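PDB 4F1J: thrombospondin related anonymous protein from Plasmodium falciparum, which probably acts as a membrane-bound adhesin of the malaria parasite and is represented here by its magnesium-loaded von Willebrand factor A domain. Local coordinates for residues E7-Y11 and I109-N113; V30-M34 and I79-L83; C173-A177 and F191-V195. Residue numbers count along the deposited sequence, not the author numbering.

Contact 1: E7-Y11 and I109-N113; sequences EVDLY and INREN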
loop_
_atom_site.group_PDB
_atom_site.type_symbol
_atom_site.label_atom_id
_atom_site.label_comp_id
_atom_site.label_asym_id
_atom_site.label_seq_id
_atom_site.Cartn_x
_atom_site.Cartn_y
_atom_site.Cartn_z
ATOM N N GLU A 7 8.143 14.471 -4.699
ATOM C CA GLU A 7 7.249 15.007 -3.678
ATOM C C GLU A 7 5.936 14.196 -3.720
ATOM O O GLU A 7 5.042 14.477 -4.514
ATOM C CB GLU A 7 6.957 16.504 -3.899
ATOM C CG GLU A 7 6.359 17.162 -2.662
ATOM C CD GLU A 7 6.033 18.658 -2.800
ATOM O OE1 GLU A 7 6.351 19.270 -3.847
ATOM O OE2 GLU A 7 5.432 19.207 -1.842
ATOM N N VAL A 8 5.849 13.186 -2.858
ATOM C CA VAL A 8 4.733 12.232 -2.846
ATOM C C VAL A 8 4.379 11.884 -1.397
ATOM O O VAL A 8 5.269 11.589 -0.597
ATOM C CB VAL A 8 5.091 10.888 -3.544
ATOM C CG1 VAL A 8 3.865 9.935 -3.581
ATOM C CG2 VAL A 8 5.630 11.079 -4.992
ATOM N N ASP A 9 3.095 11.982 -1.066
ATOM C CA ASP A 9 2.553 11.435 0.178
ATOM C C ASP A 9 2.128 10.023 -0.209
ATOM O O ASP A 9 1.269 9.839 -1.093
ATOM C CB ASP A 9 1.382 12.260 0.727
ATOM C CG ASP A 9 1.797 13.645 1.187
ATOM O OD1 ASP A 9 2.971 13.813 1.622
ATOM O OD2 ASP A 9 0.922 14.548 1.195
ATOM N N LEU A 10 2.769 9.025 0.407
ATOM C CA LEU A 10 2.576 7.626 -0.009
ATOM C C LEU A 10 1.919 6.881 1.145
ATOM O O LEU A 10 2.460 6.826 2.242
ATOM C CB LEU A 10 3.911 6.979 -0.412
ATOM C CG LEU A 10 3.875 5.632 -1.126
ATOM C CD1 LEU A 10 5.197 5.331 -1.832
ATOM C CD2 LEU A 10 3.520 4.494 -0.117
ATOM N N TYR A 11 0.721 6.381 0.884
ATOM C CA TYR A 11 -0.115 5.714 1.858
ATOM C C TYR A 11 -0.035 4.209 1.620
ATOM O O TYR A 11 -0.708 3.630 0.725
ATOM C CB TYR A 11 -1.588 6.166 1.789
ATOM C CG TYR A 11 -1.791 7.653 1.877
ATOM C CD1 TYR A 11 -1.655 8.466 0.751
ATOM C CD2 TYR A 11 -2.070 8.259 3.067
ATOM C CE1 TYR A 11 -1.812 9.843 0.842
ATOM C CE2 TYR A 11 -2.241 9.622 3.165
ATOM C CZ TYR A 11 -2.125 10.415 2.045
ATOM O OH TYR A 11 -2.263 11.795 2.185
ATOM N N ILE A 109 -4.626 17.022 5.851
ATOM C CA ILE A 109 -3.392 16.582 6.477
ATOM C C ILE A 109 -2.288 16.403 5.440
ATOM O O ILE A 109 -1.102 16.627 5.729
ATOM C CB ILE A 109 -3.606 15.254 7.242
ATOM C CG1 ILE A 109 -4.745 15.368 8.265
ATOM C CG2 ILE A 109 -2.300 14.813 7.968
ATOM C CD1 ILE A 109 -4.598 16.458 9.247
ATOM N N ASN A 110 -2.659 15.967 4.244
ATOM C CA ASN A 110 -1.702 15.766 3.175
ATOM C C ASN A 110 -1.065 17.090 2.739
ATOM O O ASN A 110 -1.686 18.160 2.918
ATOM C CB ASN A 110 -2.403 15.112 1.974
ATOM C CG ASN A 110 -3.431 16.010 1.361
ATOM O OD1 ASN A 110 -4.416 16.354 2.021
ATOM N ND2 ASN A 110 -3.203 16.444 0.124
ATOM N N ARG A 111 0.144 17.013 2.175
ATOM C CA ARG A 111 0.714 18.133 1.426
ATOM C C ARG A 111 -0.087 18.335 0.141
ATOM O O ARG A 111 -0.149 17.453 -0.707
ATOM C CB ARG A 111 2.192 17.888 1.098
ATOM C CG ARG A 111 3.087 17.865 2.300
ATOM C CD ARG A 111 4.508 17.489 1.900
ATOM N NE ARG A 111 4.589 16.118 1.431
ATOM C CZ ARG A 111 5.640 15.573 0.837
ATOM N NH1 ARG A 111 6.779 16.269 0.649
ATOM N NH2 ARG A 111 5.567 14.326 0.451
ATOM N N GLU A 112 -0.733 19.497 0.011
ATOM C CA GLU A 112 -1.474 19.828 -1.193
ATOM C C GLU A 112 -0.563 19.828 -2.406
ATOM O O GLU A 112 -1.003 19.518 -3.509
ATOM C CB GLU A 112 -2.103 21.217 -1.059
ATOM C CG GLU A 112 -3.216 21.313 -0.085
ATOM C CD GLU A 112 -3.783 22.735 -0.042
ATOM O OE1 GLU A 112 -2.959 23.664 0.035
ATOM O OE2 GLU A 112 -5.019 22.918 -0.114
ATOM N N ASN A 113 0.708 20.141 -2.201
ATOM C CA ASN A 113 1.674 20.243 -3.281
ATOM C C ASN A 113 2.179 18.868 -3.733
ATOM O O ASN A 113 2.748 18.772 -4.809
ATOM C CB ASN A 113 2.864 21.138 -2.847
ATOM C CG ASN A 113 3.605 21.775 -4.033
ATOM O OD1 ASN A 113 3.057 22.654 -4.707
ATOM N ND2 ASN A 113 4.865 21.364 -4.266
HETATM O O HOH W 1 7.558 19.127 0.691
HETATM O O HOH W 2 4.697 18.112 -6.397
#
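In the Rossmann-like sheet of this von Willebrand factor A domain, the start of strand 8-15 meets the loop that leads from helix 94-106 into the neighbouring strand 115-122, and the two segments run in roughly opposite directions. Asn110 makes the first contact: its CB packs 3.3 Å from Tyr11 OH and 3.5 Å from Asp9 OD2. The Tyr11 hydroxyl has its polar partner in Gln116 of strand 115-122, which also donates to the Asp9 carboxylate. Arg111 holds the centre. Its backbone N donates to Asp9 OD2 at 2.8 Å, while its side chain forms a salt bridge with the other carboxylate oxygen, Asp9 OD1, through NE at 2.8 Å and NH2 at 2.9 Å. One aspartate thus ties down both the main chain and the guanidinium of the loop residue. NH2 also donates to Ala46 O, which links the loop to the chain just ahead of strand 47-54. Glu7 CG lies over one face of the guanidinium, 3.5 Å from Arg111 NH1. Beyond it, at the exposed end, Asn113 ND2 donates to Glu7 OE1 at 2.6 Å, and a water lies 2.6 Å from Asn113 O and 3.3 Å from Glu7 OE1.

Contact 2: V30-M34 and I79-L83; sequences VPLAM and IKSLL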
loop_
_atom_site.group_PDB
_atom_site.type_symbol
_atom_site.label_atom_id
_atom_site.label_comp_id
_atom_site.label_asym_id
_atom_site.label_seq_id
_atom_site.Cartn_x
_atom_site.Cartn_y
_atom_site.Cartn_z
ATOM N N VAL A 30 6.226 -8.985 6.257
ATOM C CA VAL A 30 6.980 -7.948 6.962
ATOM C C VAL A 30 8.258 -7.562 6.188
ATOM O O VAL A 30 8.494 -6.381 5.949
ATOM C CB VAL A 30 7.202 -8.287 8.471
ATOM C CG1 VAL A 30 8.251 -7.388 9.100
ATOM C CG2 VAL A 30 5.846 -8.151 9.234
ATOM N N PRO A 31 9.088 -8.546 5.796
ATOM C CA PRO A 31 10.230 -8.232 4.921
ATOM C C PRO A 31 9.882 -7.533 3.606
ATOM O O PRO A 31 10.688 -6.735 3.112
ATOM C CB PRO A 31 10.867 -9.593 4.668
ATOM C CG PRO A 31 10.512 -10.399 5.879
ATOM C CD PRO A 31 9.113 -9.958 6.242
ATOM N N LEU A 32 8.709 -7.819 3.045
ATOM C CA LEU A 32 8.278 -7.163 1.805
ATOM C C LEU A 32 8.006 -5.674 2.041
ATOM O O LEU A 32 8.427 -4.832 1.239
ATOM C CB LEU A 32 7.021 -7.808 1.275
ATOM C CG LEU A 32 6.297 -7.130 0.118
ATOM C CD1 LEU A 32 7.202 -7.050 -1.094
ATOM C CD2 LEU A 32 4.992 -7.900 -0.199
ATOM N N ALA A 33 7.272 -5.366 3.110
ATOM C CA ALA A 33 6.991 -3.970 3.495
ATOM C C ALA A 33 8.321 -3.245 3.756
ATOM O O ALA A 33 8.500 -2.090 3.384
ATOM C CB ALA A 33 6.103 -3.922 4.734
ATOM N N MET A 34 9.260 -3.925 4.411
ATOM C CA MET A 34 10.594 -3.349 4.619
ATOM C C MET A 34 11.338 -2.996 3.319
ATOM O O MET A 34 11.870 -1.864 3.183
ATOM C CB MET A 34 11.421 -4.257 5.540
ATOM C CG MET A 34 10.868 -4.236 6.934
ATOM S SD MET A 34 11.737 -5.324 8.083
ATOM C CE MET A 34 13.153 -4.299 8.462
ATOM N N ILE A 79 7.946 -1.033 11.131
ATOM C CA ILE A 79 7.493 -2.151 10.338
ATOM C C ILE A 79 7.963 -3.453 10.974
ATOM O O ILE A 79 7.186 -4.394 11.102
ATOM C CB ILE A 79 7.946 -2.053 8.872
ATOM C CG1 ILE A 79 7.271 -0.853 8.182
ATOM C CG2 ILE A 79 7.635 -3.368 8.146
ATOM C CD1 ILE A 79 5.733 -0.810 8.320
ATOM N N LYS A 80 9.217 -3.481 11.429
ATOM C CA LYS A 80 9.764 -4.682 12.080
ATOM C C LYS A 80 8.993 -5.030 13.354
ATOM O O LYS A 80 8.821 -6.215 13.694
ATOM C CB LYS A 80 11.253 -4.516 12.382
ATOM C CG LYS A 80 11.924 -5.848 12.730
ATOM C CD LYS A 80 13.189 -5.700 13.580
ATOM C CE LYS A 80 13.532 -7.030 14.313
ATOM N NZ LYS A 80 13.719 -8.207 13.374
ATOM N N SER A 81 8.482 -4.010 14.031
ATOM C CA SER A 81 7.680 -4.203 15.235
ATOM C C SER A 81 6.381 -4.965 14.977
ATOM O O SER A 81 5.733 -5.404 15.932
ATOM C CB SER A 81 7.370 -2.866 15.930
ATOM O OG SER A 81 6.250 -2.200 15.380
ATOM N N LEU A 82 5.990 -5.125 13.707
ATOM C CA LEU A 82 4.768 -5.874 13.381
ATOM C C LEU A 82 4.934 -7.366 13.641
ATOM O O LEU A 82 3.960 -8.103 13.641
ATOM C CB LEU A 82 4.369 -5.651 11.905
ATOM C CG LEU A 82 3.912 -4.232 11.563
ATOM C CD1 LEU A 82 3.740 -4.104 10.036
ATOM C CD2 LEU A 82 2.640 -3.858 12.278
ATOM N N LEU A 83 6.177 -7.801 13.822
ATOM C CA LEU A 83 6.480 -9.198 14.134
ATOM C C LEU A 83 6.025 -9.540 15.535
ATOM O O LEU A 83 5.444 -10.599 15.753
ATOM C CB LEU A 83 7.985 -9.451 14.008
ATOM C CG LEU A 83 8.579 -9.289 12.605
ATOM C CD1 LEU A 83 10.113 -9.334 12.677
ATOM C CD2 LEU A 83 8.065 -10.334 11.645
#
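Val30 projects from helix 22-38 with chi1 in the t well, and its methyls reach two parts of the facing segment: CG1 sits 3.8 Å from Ile79 O, and CG2 lies 3.9 Å from Leu82 CB. Leu83, in the mt rotamer, brings its CD2 to 3.9 Å from Val30 CB although its CA-to-CB bond points sideways. Leu82 and Leu83 lie in a type I turn from Lys80 to Leu83. Both helices belong to the alpha/beta sandwich of the von Willebrand factor A fold: Leu32 turns from this interface onto Phe149 and Ile151 of strand 145-151, while Ile79 and Leu82 rest on Ile61 of the edge strand 58-62. Ile79, with chi1 m, places CG2 3.8 Å from Ala33 CB and 3.6 Å from Met34 CG. Met34 leaves its helix sideways; chi1 m and chi2 t carry its side chain along the facing segment, SD and CE both ending 4.4 Å from Lys80 CB. The aliphatic base of Lys80 takes part, whereas its amino end leads away. Pro31 kinks helix 22-38, its N lacking a hydrogen bond to the preceding turn, and its CA-to-CB bond points away from 79-83.

Contact 3: C173-A177 and F191-V195; sequences CNLYA and FMKAV. With EDO (1,2-ethanediol), chain L.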
loop_
_atom_site.group_PDB
_atom_site.type_symbol
_atom_site.label_atom_id
_atom_site.label_comp_id
_atom_site.label_asym_id
_atom_site.label_seq_id
_atom_site.Cartn_x
_atom_site.Cartn_y
_atom_site.Cartn_z
ATOM N N CYS A 173 -0.282 -2.722 -17.244
ATOM C CA CYS A 173 -0.825 -2.044 -16.081
ATOM C C CYS A 173 0.310 -1.791 -15.113
ATOM O O CYS A 173 0.614 -2.638 -14.271
ATOM C CB CYS A 173 -1.930 -2.875 -15.438
ATOM S SG CYS A 173 -2.728 -2.007 -14.098
ATOM N N ASN A 174 0.927 -0.614 -15.235
ATOM C CA ASN A 174 2.105 -0.284 -14.440
ATOM C C ASN A 174 1.814 -0.137 -12.944
ATOM O O ASN A 174 2.701 -0.302 -12.129
ATOM C CB ASN A 174 2.818 0.940 -15.008
ATOM C CG ASN A 174 3.496 0.630 -16.343
ATOM O OD1 ASN A 174 4.116 -0.421 -16.491
ATOM N ND2 ASN A 174 3.348 1.518 -17.321
ATOM N N LEU A 175 0.555 0.112 -12.597
ATOM C CA LEU A 175 0.143 0.243 -11.194
ATOM C C LEU A 175 -0.269 -1.078 -10.541
ATOM O O LEU A 175 -0.778 -1.064 -9.430
ATOM C CB LEU A 175 -1.007 1.246 -11.066
ATOM C CG LEU A 175 -0.613 2.695 -11.401
ATOM C CD1 LEU A 175 -1.830 3.590 -11.288
ATOM C CD2 LEU A 175 0.497 3.192 -10.492
ATOM N N TYR A 176 -0.012 -2.194 -11.219
ATOM C CA TYR A 176 -0.339 -3.497 -10.687
ATOM C C TYR A 176 0.797 -4.507 -10.893
ATOM O O TYR A 176 1.389 -4.571 -11.961
ATOM C CB TYR A 176 -1.639 -4.026 -11.308
ATOM C CG TYR A 176 -1.988 -5.390 -10.773
ATOM C CD1 TYR A 176 -2.263 -5.571 -9.423
ATOM C CD2 TYR A 176 -1.995 -6.521 -11.595
ATOM C CE1 TYR A 176 -2.536 -6.836 -8.894
ATOM C CE2 TYR A 176 -2.304 -7.781 -11.084
ATOM C CZ TYR A 176 -2.569 -7.939 -9.738
ATOM O OH TYR A 176 -2.877 -9.190 -9.227
ATOM N N ALA A 177 1.079 -5.299 -9.871
ATOM C CA ALA A 177 1.904 -6.486 -10.015
ATOM C C ALA A 177 1.407 -7.522 -9.035
ATOM O O ALA A 177 0.707 -7.199 -8.063
ATOM C CB ALA A 177 3.394 -6.148 -9.779
ATOM N N PHE A 191 8.208 -3.331 -9.401
ATOM C CA PHE A 191 6.878 -2.758 -9.177
ATOM C C PHE A 191 6.966 -1.288 -8.735
ATOM O O PHE A 191 6.324 -0.416 -9.326
ATOM C CB PHE A 191 6.099 -3.621 -8.170
ATOM C CG PHE A 191 4.811 -2.993 -7.669
ATOM C CD1 PHE A 191 3.678 -2.898 -8.487
ATOM C CD2 PHE A 191 4.721 -2.539 -6.373
ATOM C CE1 PHE A 191 2.492 -2.331 -8.006
ATOM C CE2 PHE A 191 3.531 -1.973 -5.895
ATOM C CZ PHE A 191 2.424 -1.890 -6.717
ATOM N N MET A 192 7.744 -1.010 -7.696
ATOM C CA MET A 192 7.817 0.346 -7.161
ATOM C C MET A 192 8.457 1.302 -8.185
ATOM O O MET A 192 8.069 2.472 -8.298
ATOM C CB MET A 192 8.606 0.368 -5.853
ATOM C CG MET A 192 7.906 -0.237 -4.679
ATOM S SD MET A 192 6.189 0.312 -4.415
ATOM C CE MET A 192 6.470 1.985 -3.856
ATOM N N LYS A 193 9.411 0.792 -8.956
ATOM C CA LYS A 193 9.986 1.592 -10.043
ATOM C C LYS A 193 8.923 2.007 -11.046
ATOM O O LYS A 193 8.818 3.201 -11.380
ATOM C CB LYS A 193 11.123 0.852 -10.742
ATOM C CG LYS A 193 11.871 1.744 -11.728
ATOM C CD LYS A 193 12.971 0.982 -12.436
ATOM C CE LYS A 193 13.819 1.912 -13.293
ATOM N NZ LYS A 193 15.106 1.212 -13.650
ATOM N N ALA A 194 8.097 1.052 -11.463
ATOM C CA ALA A 194 7.012 1.281 -12.431
ATOM C C ALA A 194 5.960 2.229 -11.877
ATOM O O ALA A 194 5.507 3.136 -12.561
ATOM C CB ALA A 194 6.369 -0.018 -12.815
ATOM N N VAL A 195 5.544 1.981 -10.639
ATOM C CA VAL A 195 4.591 2.833 -9.955
ATOM C C VAL A 195 5.066 4.263 -9.908
ATOM O O VAL A 195 4.314 5.172 -10.232
ATOM C CB VAL A 195 4.317 2.316 -8.517
ATOM C CG1 VAL A 195 3.525 3.338 -7.697
ATOM C CG2 VAL A 195 3.537 1.009 -8.627
HETATM C C1 EDO L . -0.118 2.555 -16.548
HETATM O O1 EDO L . -0.067 1.295 -17.221
HETATM C C2 EDO L . -1.217 2.651 -15.491
HETATM O O2 EDO L . -1.175 1.602 -14.516
#
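An ethanediol molecule, probably taken up from the crystallisation liquor, occupies the type I turn from Cys173 to Tyr176: Asn174 N donates to its O1 at 2.9 Å and Leu175 N to its O2 at 3.0 Å. It lies on the side of the turn away from helix 184-200. Toward that helix the turn offers backbone and apolar groups, with Asn174 O 3.7 Å from Ala194 CB and 3.8 Å from Val195 CG2. The main chains come close, CA to CA 5.5 Å for Asn174-Ala194 and 5.3 Å for Leu175-Val195, consistent with the small Ala194 facing the turn. Leu175 starts out away from the helix, yet its CD2 returns to 4.1 Å from Val195 CG1. Strand 176-179, at an edge of the von Willebrand factor A domain sheet, then begins, and Ala177 CB packs 3.5 Å from Phe191 CD1. The edge of the Phe191 ring faces Leu175 O, 3.8 Å from CE1, and the same ring meets Phe149 of strand 145-151 edge-to-face. Cys173 forms a disulfide with Cys166. With no hydrogen bond across the two segments, the helix is held against the start of the edge strand by close van der Waals fit and burial of apolar side chains.

How the contacts relate
Contact 2 is nested in the chain between the two segments of contact 1, strand 8-15 leading on to helix 22-38, yet their centres are 23 Å apart and their nearest atoms about 9 Å. Contact 3 follows both in sequence. It touches contact 1 where Leu10 CD1 packs 4.1 Å from Met192 CE, so strand 8-15 and helix 184-200 meet directly although the contact centres are 19 Å apart. Contacts 2 and 3 stay separate, about 7 Å between nearest atoms. Contacts 1 and 2 lie away from the metal sites; in contact 3, the Tyr176 side chain is about 10 Å from that of the magnesium ligand Asp123 and about 13 Å from a bound magnesium ion.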